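Local coordinates for protein aromatic-L-amino-acid decarboxylase (Catharanthus roseus, PDB 6EEW) that decarboxylates L-tryptophan to tryptamine and 5-hydroxy-L-tryptophan to serotonin, as a homodimer that uses pyridoxal 5'-phosphate as cofactor, at residues Ile175-Glu180 / His336-Ala341; Cys426-Pro431 / Gly463-Leu468; Ile233-Leu238 / Val270-Glu275. All coordinates share one frame; numbering follows the deposited sequence.

Contact 1 (Ile175-Glu180 / His336-Ala341)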
loop_
_atom_site.group_PDB
_atom_site.type_symbol
_atom_site.label_atom_id
_atom_site.label_comp_id
_atom_site.label_asym_id
_atom_site.label_seq_id
_atom_site.Cartn_x
_atom_site.Cartn_y
_atom_site.Cartn_z
ATOM N N ILE A 175 -6.953 -14.645 -4.714
ATOM C CA ILE A 175 -7.195 -15.846 -3.917
ATOM C C ILE A 175 -8.504 -15.728 -3.147
ATOM O O ILE A 175 -9.263 -16.699 -3.027
ATOM C CB ILE A 175 -6.027 -16.096 -2.947
ATOM C CG1 ILE A 175 -4.717 -16.275 -3.699
ATOM C CG2 ILE A 175 -6.317 -17.305 -2.069
ATOM C CD1 ILE A 175 -3.552 -16.605 -2.767
ATOM N N ILE A 176 -8.781 -14.552 -2.584
ATOM C CA ILE A 176 -10.027 -14.407 -1.835
ATOM C C ILE A 176 -11.218 -14.468 -2.783
ATOM O O ILE A 176 -12.256 -15.060 -2.464
ATOM C CB ILE A 176 -10.036 -13.104 -1.013
ATOM C CG1 ILE A 176 -9.046 -13.191 0.156
ATOM C CG2 ILE A 176 -11.452 -12.825 -0.521
ATOM C CD1 ILE A 176 -8.910 -11.933 0.948
ATOM N N ALA A 177 -11.091 -13.859 -3.963
ATOM C CA ALA A 177 -12.149 -13.950 -4.966
ATOM C C ALA A 177 -12.467 -15.405 -5.297
ATOM O O ALA A 177 -13.635 -15.820 -5.308
ATOM C CB ALA A 177 -11.742 -13.180 -6.228
ATOM N N ALA A 178 -11.435 -16.200 -5.567
ATOM C CA ALA A 178 -11.660 -17.612 -5.859
ATOM C C ALA A 178 -12.300 -18.323 -4.670
ATOM O O ALA A 178 -13.247 -19.117 -4.832
ATOM C CB ALA A 178 -10.343 -18.282 -6.246
ATOM N N ARG A 179 -11.766 -18.072 -3.465
ATOM C CA ARG A 179 -12.307 -18.673 -2.247
ATOM C C ARG A 179 -13.788 -18.371 -2.096
ATOM O O ARG A 179 -14.585 -19.255 -1.772
ATOM C CB ARG A 179 -11.538 -18.169 -1.020
ATOM C CG ARG A 179 -12.012 -18.769 0.326
ATOM C CD ARG A 179 -11.554 -17.894 1.517
ATOM N NE ARG A 179 -12.343 -16.665 1.599
ATOM C CZ ARG A 179 -11.998 -15.587 2.294
ATOM N NH1 ARG A 179 -10.857 -15.561 2.976
ATOM N NH2 ARG A 179 -12.783 -14.521 2.283
ATOM N N GLU A 180 -14.176 -17.120 -2.322
ATOM C CA GLU A 180 -15.565 -16.741 -2.107
ATOM C C GLU A 180 -16.465 -17.329 -3.187
ATOM O O GLU A 180 -17.613 -17.678 -2.912
ATOM C CB GLU A 180 -15.710 -15.224 -2.031
ATOM C CG GLU A 180 -15.306 -14.614 -0.683
ATOM C CD GLU A 180 -16.047 -15.201 0.529
ATOM O OE1 GLU A 180 -17.269 -15.480 0.440
ATOM O OE2 GLU A 180 -15.392 -15.395 1.581
ATOM N N HIS A 336 -16.571 -8.885 -11.503
ATOM C CA HIS A 336 -17.660 -9.097 -10.559
ATOM C C HIS A 336 -17.317 -10.169 -9.529
ATOM O O HIS A 336 -17.788 -10.103 -8.390
ATOM C CB HIS A 336 -18.949 -9.447 -11.297
ATOM C CG HIS A 336 -18.982 -10.852 -11.809
ATOM N ND1 HIS A 336 -19.710 -11.851 -11.196
ATOM C CD2 HIS A 336 -18.375 -11.426 -12.873
ATOM C CE1 HIS A 336 -19.546 -12.982 -11.861
ATOM N NE2 HIS A 336 -18.743 -12.749 -12.884
ATOM N N LEU A 337 -16.485 -11.150 -9.884
ATOM C CA LEU A 337 -16.081 -12.111 -8.863
ATOM C C LEU A 337 -15.197 -11.446 -7.822
ATOM O O LEU A 337 -15.372 -11.667 -6.618
ATOM C CB LEU A 337 -15.351 -13.291 -9.498
ATOM C CG LEU A 337 -16.129 -14.190 -10.445
ATOM C CD1 LEU A 337 -15.172 -15.180 -11.101
ATOM C CD2 LEU A 337 -17.225 -14.931 -9.690
ATOM N N LEU A 338 -14.284 -10.575 -8.265
ATOM C CA LEU A 338 -13.455 -9.821 -7.328
ATOM C C LEU A 338 -14.303 -8.920 -6.441
ATOM O O LEU A 338 -14.106 -8.856 -5.225
ATOM C CB LEU A 338 -12.444 -8.973 -8.084
ATOM C CG LEU A 338 -11.503 -8.159 -7.191
ATOM C CD1 LEU A 338 -10.533 -9.089 -6.469
ATOM C CD2 LEU A 338 -10.783 -7.077 -7.994
ATOM N N LEU A 339 -15.213 -8.171 -7.055
ATOM C CA LEU A 339 -16.060 -7.245 -6.325
ATOM C C LEU A 339 -16.919 -7.975 -5.296
ATOM O O LEU A 339 -16.957 -7.591 -4.122
ATOM C CB LEU A 339 -16.913 -6.464 -7.323
ATOM C CG LEU A 339 -16.233 -5.178 -7.776
ATOM C CD1 LEU A 339 -14.741 -5.411 -7.924
ATOM C CD2 LEU A 339 -16.829 -4.672 -9.069
ATOM N N ARG A 340 -17.581 -9.067 -5.699
ATOM C CA ARG A 340 -18.334 -9.846 -4.727
ATOM C C ARG A 340 -17.437 -10.248 -3.575
ATOM O O ARG A 340 -17.833 -10.173 -2.402
ATOM C CB ARG A 340 -18.933 -11.087 -5.388
ATOM C CG ARG A 340 -20.022 -10.758 -6.367
ATOM C CD ARG A 340 -20.665 -11.992 -6.930
ATOM N NE ARG A 340 -21.476 -12.710 -5.957
ATOM C CZ ARG A 340 -22.709 -12.342 -5.635
ATOM N NH1 ARG A 340 -23.230 -11.253 -6.183
ATOM N NH2 ARG A 340 -23.415 -13.048 -4.763
ATOM N N ALA A 341 -16.207 -10.661 -3.891
ATOM C CA ALA A 341 -15.323 -11.155 -2.844
ATOM C C ALA A 341 -14.991 -10.069 -1.828
ATOM O O ALA A 341 -14.891 -10.349 -0.629
ATOM C CB ALA A 341 -14.040 -11.705 -3.465
#
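Ala177 and Ala341 form the tight part of this helix-helix contact. Ala341 CB lies 3.3 Å from Ala177 CA, closer than usual van der Waals spacing, and 3.9 Å from Ala177 CB. With alanines at the meeting point, the two short segments of helices 167-186 and 335-341 cross at 85°, their axes 8.2 Å apart. Ala177 CB also rests on backbone, 3.9 Å from Leu338 CA. Leu338 leaves its helix pointing away; its CG is anti to the backbone N (chi1 -179°), and CD1 ends 4.3 Å from Ala177 CB. Ile176 adds CG2, 4.1 Å from Ala341 CB.

The packing is looser at the partly exposed Glu180, which offers aliphatic carbons alone: CG is 4.1 Å from Ala341 CA. Its carboxylate serves its own helix, where Arg179 NH2 forms a salt bridge to Glu180 OE2 at 2.8 Å; OE2 accepts with its anti lone pair and lies 21° out of the guanidinium plane. Arg179 is also bonded to the carbonyls of Lys211 and Leu212 of the second subunit, and Lys211 NZ of that subunit reaches Arg340 O. The chemistry is thus divided: methyls and backbone join the helices within the chain, while nearby polar groups tie both to the dimer partner.

Contact 2 (Cys426-Pro431 / Gly463-Leu468)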
loop_
_atom_site.group_PDB
_atom_site.type_symbol
_atom_site.label_atom_id
_atom_site.label_comp_id
_atom_site.label_asym_id
_atom_site.label_seq_id
_atom_site.Cartn_x
_atom_site.Cartn_y
_atom_site.Cartn_z
ATOM N N CYS A 426 22.186 -16.771 -13.829
ATOM C CA CYS A 426 22.539 -17.652 -12.724
ATOM C C CYS A 426 23.777 -18.456 -13.098
ATOM O O CYS A 426 23.770 -19.174 -14.103
ATOM C CB CYS A 426 21.376 -18.581 -12.381
ATOM S SG CYS A 426 19.860 -17.719 -11.865
ATOM N N PHE A 427 24.838 -18.335 -12.300
ATOM C CA PHE A 427 26.111 -18.950 -12.665
ATOM C C PHE A 427 26.835 -19.443 -11.417
ATOM O O PHE A 427 26.429 -19.173 -10.284
ATOM C CB PHE A 427 26.992 -17.981 -13.453
ATOM C CG PHE A 427 27.425 -16.771 -12.672
ATOM C CD1 PHE A 427 26.527 -15.762 -12.374
ATOM C CD2 PHE A 427 28.737 -16.648 -12.235
ATOM C CE1 PHE A 427 26.928 -14.649 -11.660
ATOM C CE2 PHE A 427 29.146 -15.539 -11.519
ATOM C CZ PHE A 427 28.241 -14.538 -11.228
ATOM N N ARG A 428 27.916 -20.190 -11.634
ATOM C CA ARG A 428 28.693 -20.686 -10.500
ATOM C C ARG A 428 30.071 -21.114 -10.986
ATOM O O ARG A 428 30.313 -21.256 -12.184
ATOM C CB ARG A 428 27.960 -21.850 -9.816
ATOM C CG ARG A 428 28.130 -23.182 -10.542
ATOM C CD ARG A 428 27.099 -24.233 -10.121
ATOM N NE ARG A 428 27.517 -25.135 -9.052
ATOM C CZ ARG A 428 27.602 -26.456 -9.189
ATOM N NH1 ARG A 428 27.320 -27.025 -10.355
ATOM N NH2 ARG A 428 27.978 -27.210 -8.167
ATOM N N LEU A 429 30.983 -21.297 -10.039
ATOM C CA LEU A 429 32.252 -21.946 -10.326
ATOM C C LEU A 429 32.046 -23.454 -10.375
ATOM O O LEU A 429 31.404 -24.023 -9.486
ATOM C CB LEU A 429 33.293 -21.587 -9.268
ATOM C CG LEU A 429 34.023 -20.256 -9.439
ATOM C CD1 LEU A 429 34.746 -19.883 -8.152
ATOM C CD2 LEU A 429 35.013 -20.333 -10.603
ATOM N N LYS A 430 32.576 -24.100 -11.413
ATOM C CA LYS A 430 32.420 -25.541 -11.507
ATOM C C LYS A 430 33.060 -26.220 -10.297
ATOM O O LYS A 430 34.044 -25.726 -9.740
ATOM C CB LYS A 430 33.049 -26.082 -12.788
ATOM C CG LYS A 430 32.282 -25.781 -14.062
ATOM C CD LYS A 430 32.971 -26.452 -15.245
ATOM C CE LYS A 430 32.172 -26.306 -16.525
ATOM N NZ LYS A 430 32.929 -26.841 -17.685
ATOM N N PRO A 431 32.534 -27.375 -9.886
ATOM C CA PRO A 431 33.097 -28.059 -8.711
ATOM C C PRO A 431 34.571 -28.425 -8.832
ATOM O O PRO A 431 35.280 -28.449 -7.815
ATOM C CB PRO A 431 32.216 -29.314 -8.582
ATOM C CG PRO A 431 31.357 -29.354 -9.822
ATOM C CD PRO A 431 31.243 -27.948 -10.295
ATOM N N GLY A 463 17.317 -26.604 -6.522
ATOM C CA GLY A 463 17.633 -28.003 -6.782
ATOM C C GLY A 463 18.902 -28.474 -6.110
ATOM O O GLY A 463 19.669 -29.240 -6.705
ATOM N N GLY A 464 19.152 -28.028 -4.883
ATOM C CA GLY A 464 20.367 -28.431 -4.204
ATOM C C GLY A 464 21.633 -27.811 -4.744
ATOM O O GLY A 464 22.728 -28.250 -4.384
ATOM N N ILE A 465 21.519 -26.827 -5.624
ATOM C CA ILE A 465 22.665 -26.207 -6.272
ATOM C C ILE A 465 22.755 -24.774 -5.778
ATOM O O ILE A 465 21.779 -24.018 -5.877
ATOM C CB ILE A 465 22.525 -26.252 -7.802
ATOM C CG1 ILE A 465 22.386 -27.703 -8.276
ATOM C CG2 ILE A 465 23.713 -25.567 -8.467
ATOM C CD1 ILE A 465 22.134 -27.839 -9.757
ATOM N N TYR A 466 23.919 -24.408 -5.242
ATOM C CA TYR A 466 24.210 -23.040 -4.838
ATOM C C TYR A 466 24.743 -22.286 -6.051
ATOM O O TYR A 466 25.654 -22.762 -6.735
ATOM C CB TYR A 466 25.229 -23.017 -3.695
ATOM C CG TYR A 466 25.571 -21.636 -3.146
ATOM C CD1 TYR A 466 26.470 -20.799 -3.791
ATOM C CD2 TYR A 466 25.000 -21.186 -1.959
ATOM C CE1 TYR A 466 26.779 -19.544 -3.274
ATOM C CE2 TYR A 466 25.297 -19.942 -1.439
ATOM C CZ TYR A 466 26.186 -19.122 -2.097
ATOM O OH TYR A 466 26.478 -17.884 -1.566
ATOM N N MET A 467 24.164 -21.123 -6.325
ATOM C CA MET A 467 24.560 -20.341 -7.484
ATOM C C MET A 467 24.522 -18.855 -7.156
ATOM O O MET A 467 23.793 -18.413 -6.260
ATOM C CB MET A 467 23.645 -20.660 -8.670
ATOM C CG MET A 467 22.228 -20.151 -8.521
ATOM S SD MET A 467 21.091 -21.103 -9.545
ATOM C CE MET A 467 21.102 -22.666 -8.665
ATOM N N LEU A 468 25.366 -18.098 -7.852
ATOM C CA LEU A 468 25.347 -16.645 -7.835
ATOM C C LEU A 468 24.360 -16.144 -8.881
ATOM O O LEU A 468 24.109 -16.812 -9.887
ATOM C CB LEU A 468 26.743 -16.091 -8.127
ATOM C CG LEU A 468 27.849 -16.254 -7.076
ATOM C CD1 LEU A 468 28.155 -17.707 -6.753
ATOM C CD2 LEU A 468 29.102 -15.553 -7.572
#
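This is an antiparallel strand contact at the middle of the four-stranded sheet in the C-terminal part of the chain, joining strands 424-429 and 465-471. One bridge defines it: Phe427 and Leu468 are a hydrogen-bonded pair. Phe427 N donates to Leu468 O at 2.9 Å, nearly straight at 165°; Leu468 N returns a more bent bond to Phe427 O, also 2.9 Å. Leu468 O takes a further CA-H...O contact from Cys426 CA at 3.3 Å. The short strand segments run at 107° to each other, so they diverge quickly, and beyond the bridge the contact is carried mostly by side chains.

Phe427 holds CG between the backbone N and the carbonyl carbon (chi1 64°), and its ring turns a face to Leu468. Leu468 CB sits 3.7 Å above the ring plane, offset toward the rim, in a CH-pi contact 4.0 Å from the centroid, and Leu468 CD2 reaches Phe427 CZ at 3.9 Å. Replacing Phe427 by an alanine would probably leave Leu468 CB and CD2 without their aromatic cover and open a gap beside Phe404. Elsewhere, Met467 SD touches Cys426 CB at 3.8 Å, and Ile465 CG2 lies 3.8 Å above the guanidinium plane of Arg428, whose NH1 is salt-bridged to Glu415.

Strand 414-416 lies beyond 424-429, bonded through Glu415 to Arg428, and strand 459-462 beyond 465-471, bonded through Thr460 to Met467. Helix 438-451 packs on Arg428 and Tyr466, while the Phe427 ring meets Phe404 of helix 375-409 edge-to-face.

Contact 3 (Ile233-Leu238 / Val270-Glu275)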
loop_
_atom_site.group_PDB
_atom_site.type_symbol
_atom_site.label_atom_id
_atom_site.label_comp_id
_atom_site.label_asym_id
_atom_site.label_seq_id
_atom_site.Cartn_x
_atom_site.Cartn_y
_atom_site.Cartn_z
ATOM N N ILE A 233 6.982 -25.457 -13.827
ATOM C CA ILE A 233 5.974 -26.462 -13.498
ATOM C C ILE A 233 5.754 -27.406 -14.675
ATOM O O ILE A 233 5.548 -26.977 -15.818
ATOM C CB ILE A 233 4.660 -25.796 -13.067
ATOM C CG1 ILE A 233 4.861 -25.036 -11.752
ATOM C CG2 ILE A 233 3.565 -26.853 -12.908
ATOM C CD1 ILE A 233 3.582 -24.474 -11.159
ATOM N N SER A 234 5.787 -28.696 -14.405
ATOM C CA SER A 234 5.409 -29.666 -15.421
ATOM C C SER A 234 3.896 -29.853 -15.410
ATOM O O SER A 234 3.338 -30.238 -14.373
ATOM C CB SER A 234 6.093 -30.995 -15.183
ATOM O OG SER A 234 5.402 -32.005 -15.888
ATOM N N PRO A 235 3.199 -29.590 -16.520
ATOM C CA PRO A 235 1.739 -29.760 -16.515
ATOM C C PRO A 235 1.317 -31.145 -16.059
ATOM O O PRO A 235 0.365 -31.267 -15.282
ATOM C CB PRO A 235 1.351 -29.487 -17.974
ATOM C CG PRO A 235 2.441 -28.620 -18.494
ATOM C CD PRO A 235 3.694 -29.100 -17.815
ATOM N N GLN A 236 2.010 -32.189 -16.518
ATOM C CA GLN A 236 1.686 -33.550 -16.098
ATOM C C GLN A 236 1.688 -33.678 -14.579
ATOM O O GLN A 236 0.778 -34.275 -13.989
ATOM C CB GLN A 236 2.677 -34.533 -16.729
ATOM C CG GLN A 236 2.662 -34.554 -18.260
ATOM C CD GLN A 236 3.812 -33.774 -18.904
ATOM O OE1 GLN A 236 4.048 -32.599 -18.597
ATOM N NE2 GLN A 236 4.530 -34.434 -19.813
ATOM N N VAL A 237 2.716 -33.123 -13.931
ATOM C CA VAL A 237 2.809 -33.160 -12.472
ATOM C C VAL A 237 1.567 -32.540 -11.838
ATOM O O VAL A 237 0.925 -33.127 -10.952
ATOM C CB VAL A 237 4.094 -32.445 -12.007
ATOM C CG1 VAL A 237 4.110 -32.292 -10.486
ATOM C CG2 VAL A 237 5.323 -33.211 -12.467
ATOM N N LEU A 238 1.212 -31.342 -12.291
ATOM C CA LEU A 238 0.058 -30.653 -11.733
ATOM C C LEU A 238 -1.229 -31.428 -11.976
ATOM O O LEU A 238 -2.097 -31.484 -11.099
ATOM C CB LEU A 238 -0.040 -29.255 -12.333
ATOM C CG LEU A 238 -1.267 -28.404 -12.022
ATOM C CD1 LEU A 238 -1.391 -28.128 -10.524
ATOM C CD2 LEU A 238 -1.201 -27.086 -12.817
ATOM N N VAL A 270 2.162 -20.983 -19.329
ATOM C CA VAL A 270 0.799 -20.475 -19.200
ATOM C C VAL A 270 -0.166 -21.269 -20.069
ATOM O O VAL A 270 -1.279 -21.598 -19.641
ATOM C CB VAL A 270 0.757 -18.974 -19.544
ATOM C CG1 VAL A 270 -0.675 -18.519 -19.704
ATOM C CG2 VAL A 270 1.459 -18.164 -18.459
ATOM N N ASP A 271 0.248 -21.609 -21.293
ATOM C CA ASP A 271 -0.679 -22.185 -22.268
ATOM C C ASP A 271 -1.219 -23.535 -21.810
ATOM O O ASP A 271 -2.427 -23.783 -21.899
ATOM C CB ASP A 271 -0.005 -22.301 -23.640
ATOM C CG ASP A 271 1.396 -22.862 -23.553
ATOM O OD1 ASP A 271 1.783 -23.284 -22.436
ATOM O OD2 ASP A 271 2.114 -22.854 -24.588
ATOM N N SER A 272 -0.346 -24.439 -21.347
ATOM C CA SER A 272 -0.820 -25.755 -20.899
ATOM C C SER A 272 -1.479 -25.701 -19.516
ATOM O O SER A 272 -2.518 -26.351 -19.278
ATOM C CB SER A 272 0.338 -26.751 -20.883
ATOM O OG SER A 272 1.426 -26.249 -20.132
ATOM N N LEU A 273 -0.882 -24.933 -18.591
ATOM C CA LEU A 273 -1.413 -24.868 -17.233
ATOM C C LEU A 273 -2.802 -24.257 -17.213
ATOM O O LEU A 273 -3.664 -24.694 -16.445
ATOM C CB LEU A 273 -0.472 -24.074 -16.326
ATOM C CG LEU A 273 0.905 -24.677 -16.069
ATOM C CD1 LEU A 273 1.727 -23.757 -15.187
ATOM C CD2 LEU A 273 0.778 -26.060 -15.447
ATOM N N SER A 274 -3.037 -23.233 -18.028
ATOM C CA SER A 274 -4.353 -22.608 -18.025
ATOM C C SER A 274 -5.398 -23.559 -18.576
ATOM O O SER A 274 -6.542 -23.572 -18.110
ATOM C CB SER A 274 -4.327 -21.308 -18.825
ATOM O OG SER A 274 -3.966 -21.555 -20.171
ATOM N N GLU A 275 -5.030 -24.343 -19.592
ATOM C CA GLU A 275 -5.920 -25.391 -20.070
ATOM C C GLU A 275 -6.322 -26.309 -18.928
ATOM O O GLU A 275 -7.493 -26.702 -18.809
ATOM C CB GLU A 275 -5.240 -26.184 -21.187
ATOM C CG GLU A 275 -6.202 -26.990 -22.038
ATOM C CD GLU A 275 -7.160 -26.117 -22.829
ATOM O OE1 GLU A 275 -6.746 -25.569 -23.878
ATOM O OE2 GLU A 275 -8.326 -25.976 -22.397
#
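Leu273 of helix 270-280 puts its two methyls against Ile233, and CD2 also against Pro235 and Leu238 at the start of helix 235-247. From Leu273 CB the chain goes to CG, which stands anti to the carbonyl carbon (chi1 -65°), and on to CD1, anti to CA (chi2 178°). CB and CG act as the stem; contact begins at the branches. CD1 approaches Ile233 CB at 4.2 Å. CD2 does most of the work: it lies 3.9 Å from Ile233 CG2, 4.0 Å from Pro235 CA, and 3.4 Å from Leu238 CD2, a pair tighter than usual van der Waals contact. The side chain of Leu273 crosses that of Ile233 at about a right angle.

Next to this, the ring of Pro235, the first helical residue after the N-cap Ser234, packs on Ser272. Ser272 OG comes to 3.1 Å from Pro235 CG, and Ser272 CB to 3.7 Å from the same carbon. The N-H of Ser272 is bonded to Asp271 OD1 at 2.7 Å, within the first turn of the helix. Ser274 OG donates back one turn to Val270 O at 2.7 Å and also takes a bond from Arg309 NE.

Both helices pack on the large seven-stranded sheet and share strand 251-258, where Leu238 touches Leu255 and Leu273 touches Ala257; Leu238 also reaches Ile223 and Tyr197. Each is the helix of a beta-alpha-beta crossover: helix 235-247 leads from strand 220-223 to strand 251-258, and helix 270-280 leads onward to strand 283-287. Between the two segments the contact is aliphatic except for the Ser272 hydroxyl resting against the proline ring, and no polar pair joins them. The fit therefore depends on shape, with Asp268, which accepts from Ile233 N, as a polar link near the two helix starts.

Along the chain, contact 3 falls between the two segments of contact 1, and contact 2 follows both. Contacts 1 and 3 belong to the large domain, their centres about 23 Å apart and their nearest atoms about 14 Å. Both pack helices that flank the seven-stranded mixed sheet: contact 1 touches its strand 283-287 through Trp283, contact 3 its strands 194-199, 220-223 and 251-258. Contact 2 lies in the separate antiparallel sheet, its centre about 41 Å from that of contact 1 and about 27 Å from that of contact 3. None touches another. Contact 1 alone meets the second subunit, so the three hold distinct regions of the decarboxylase: dimer side, sheet flank and C-terminal sheet.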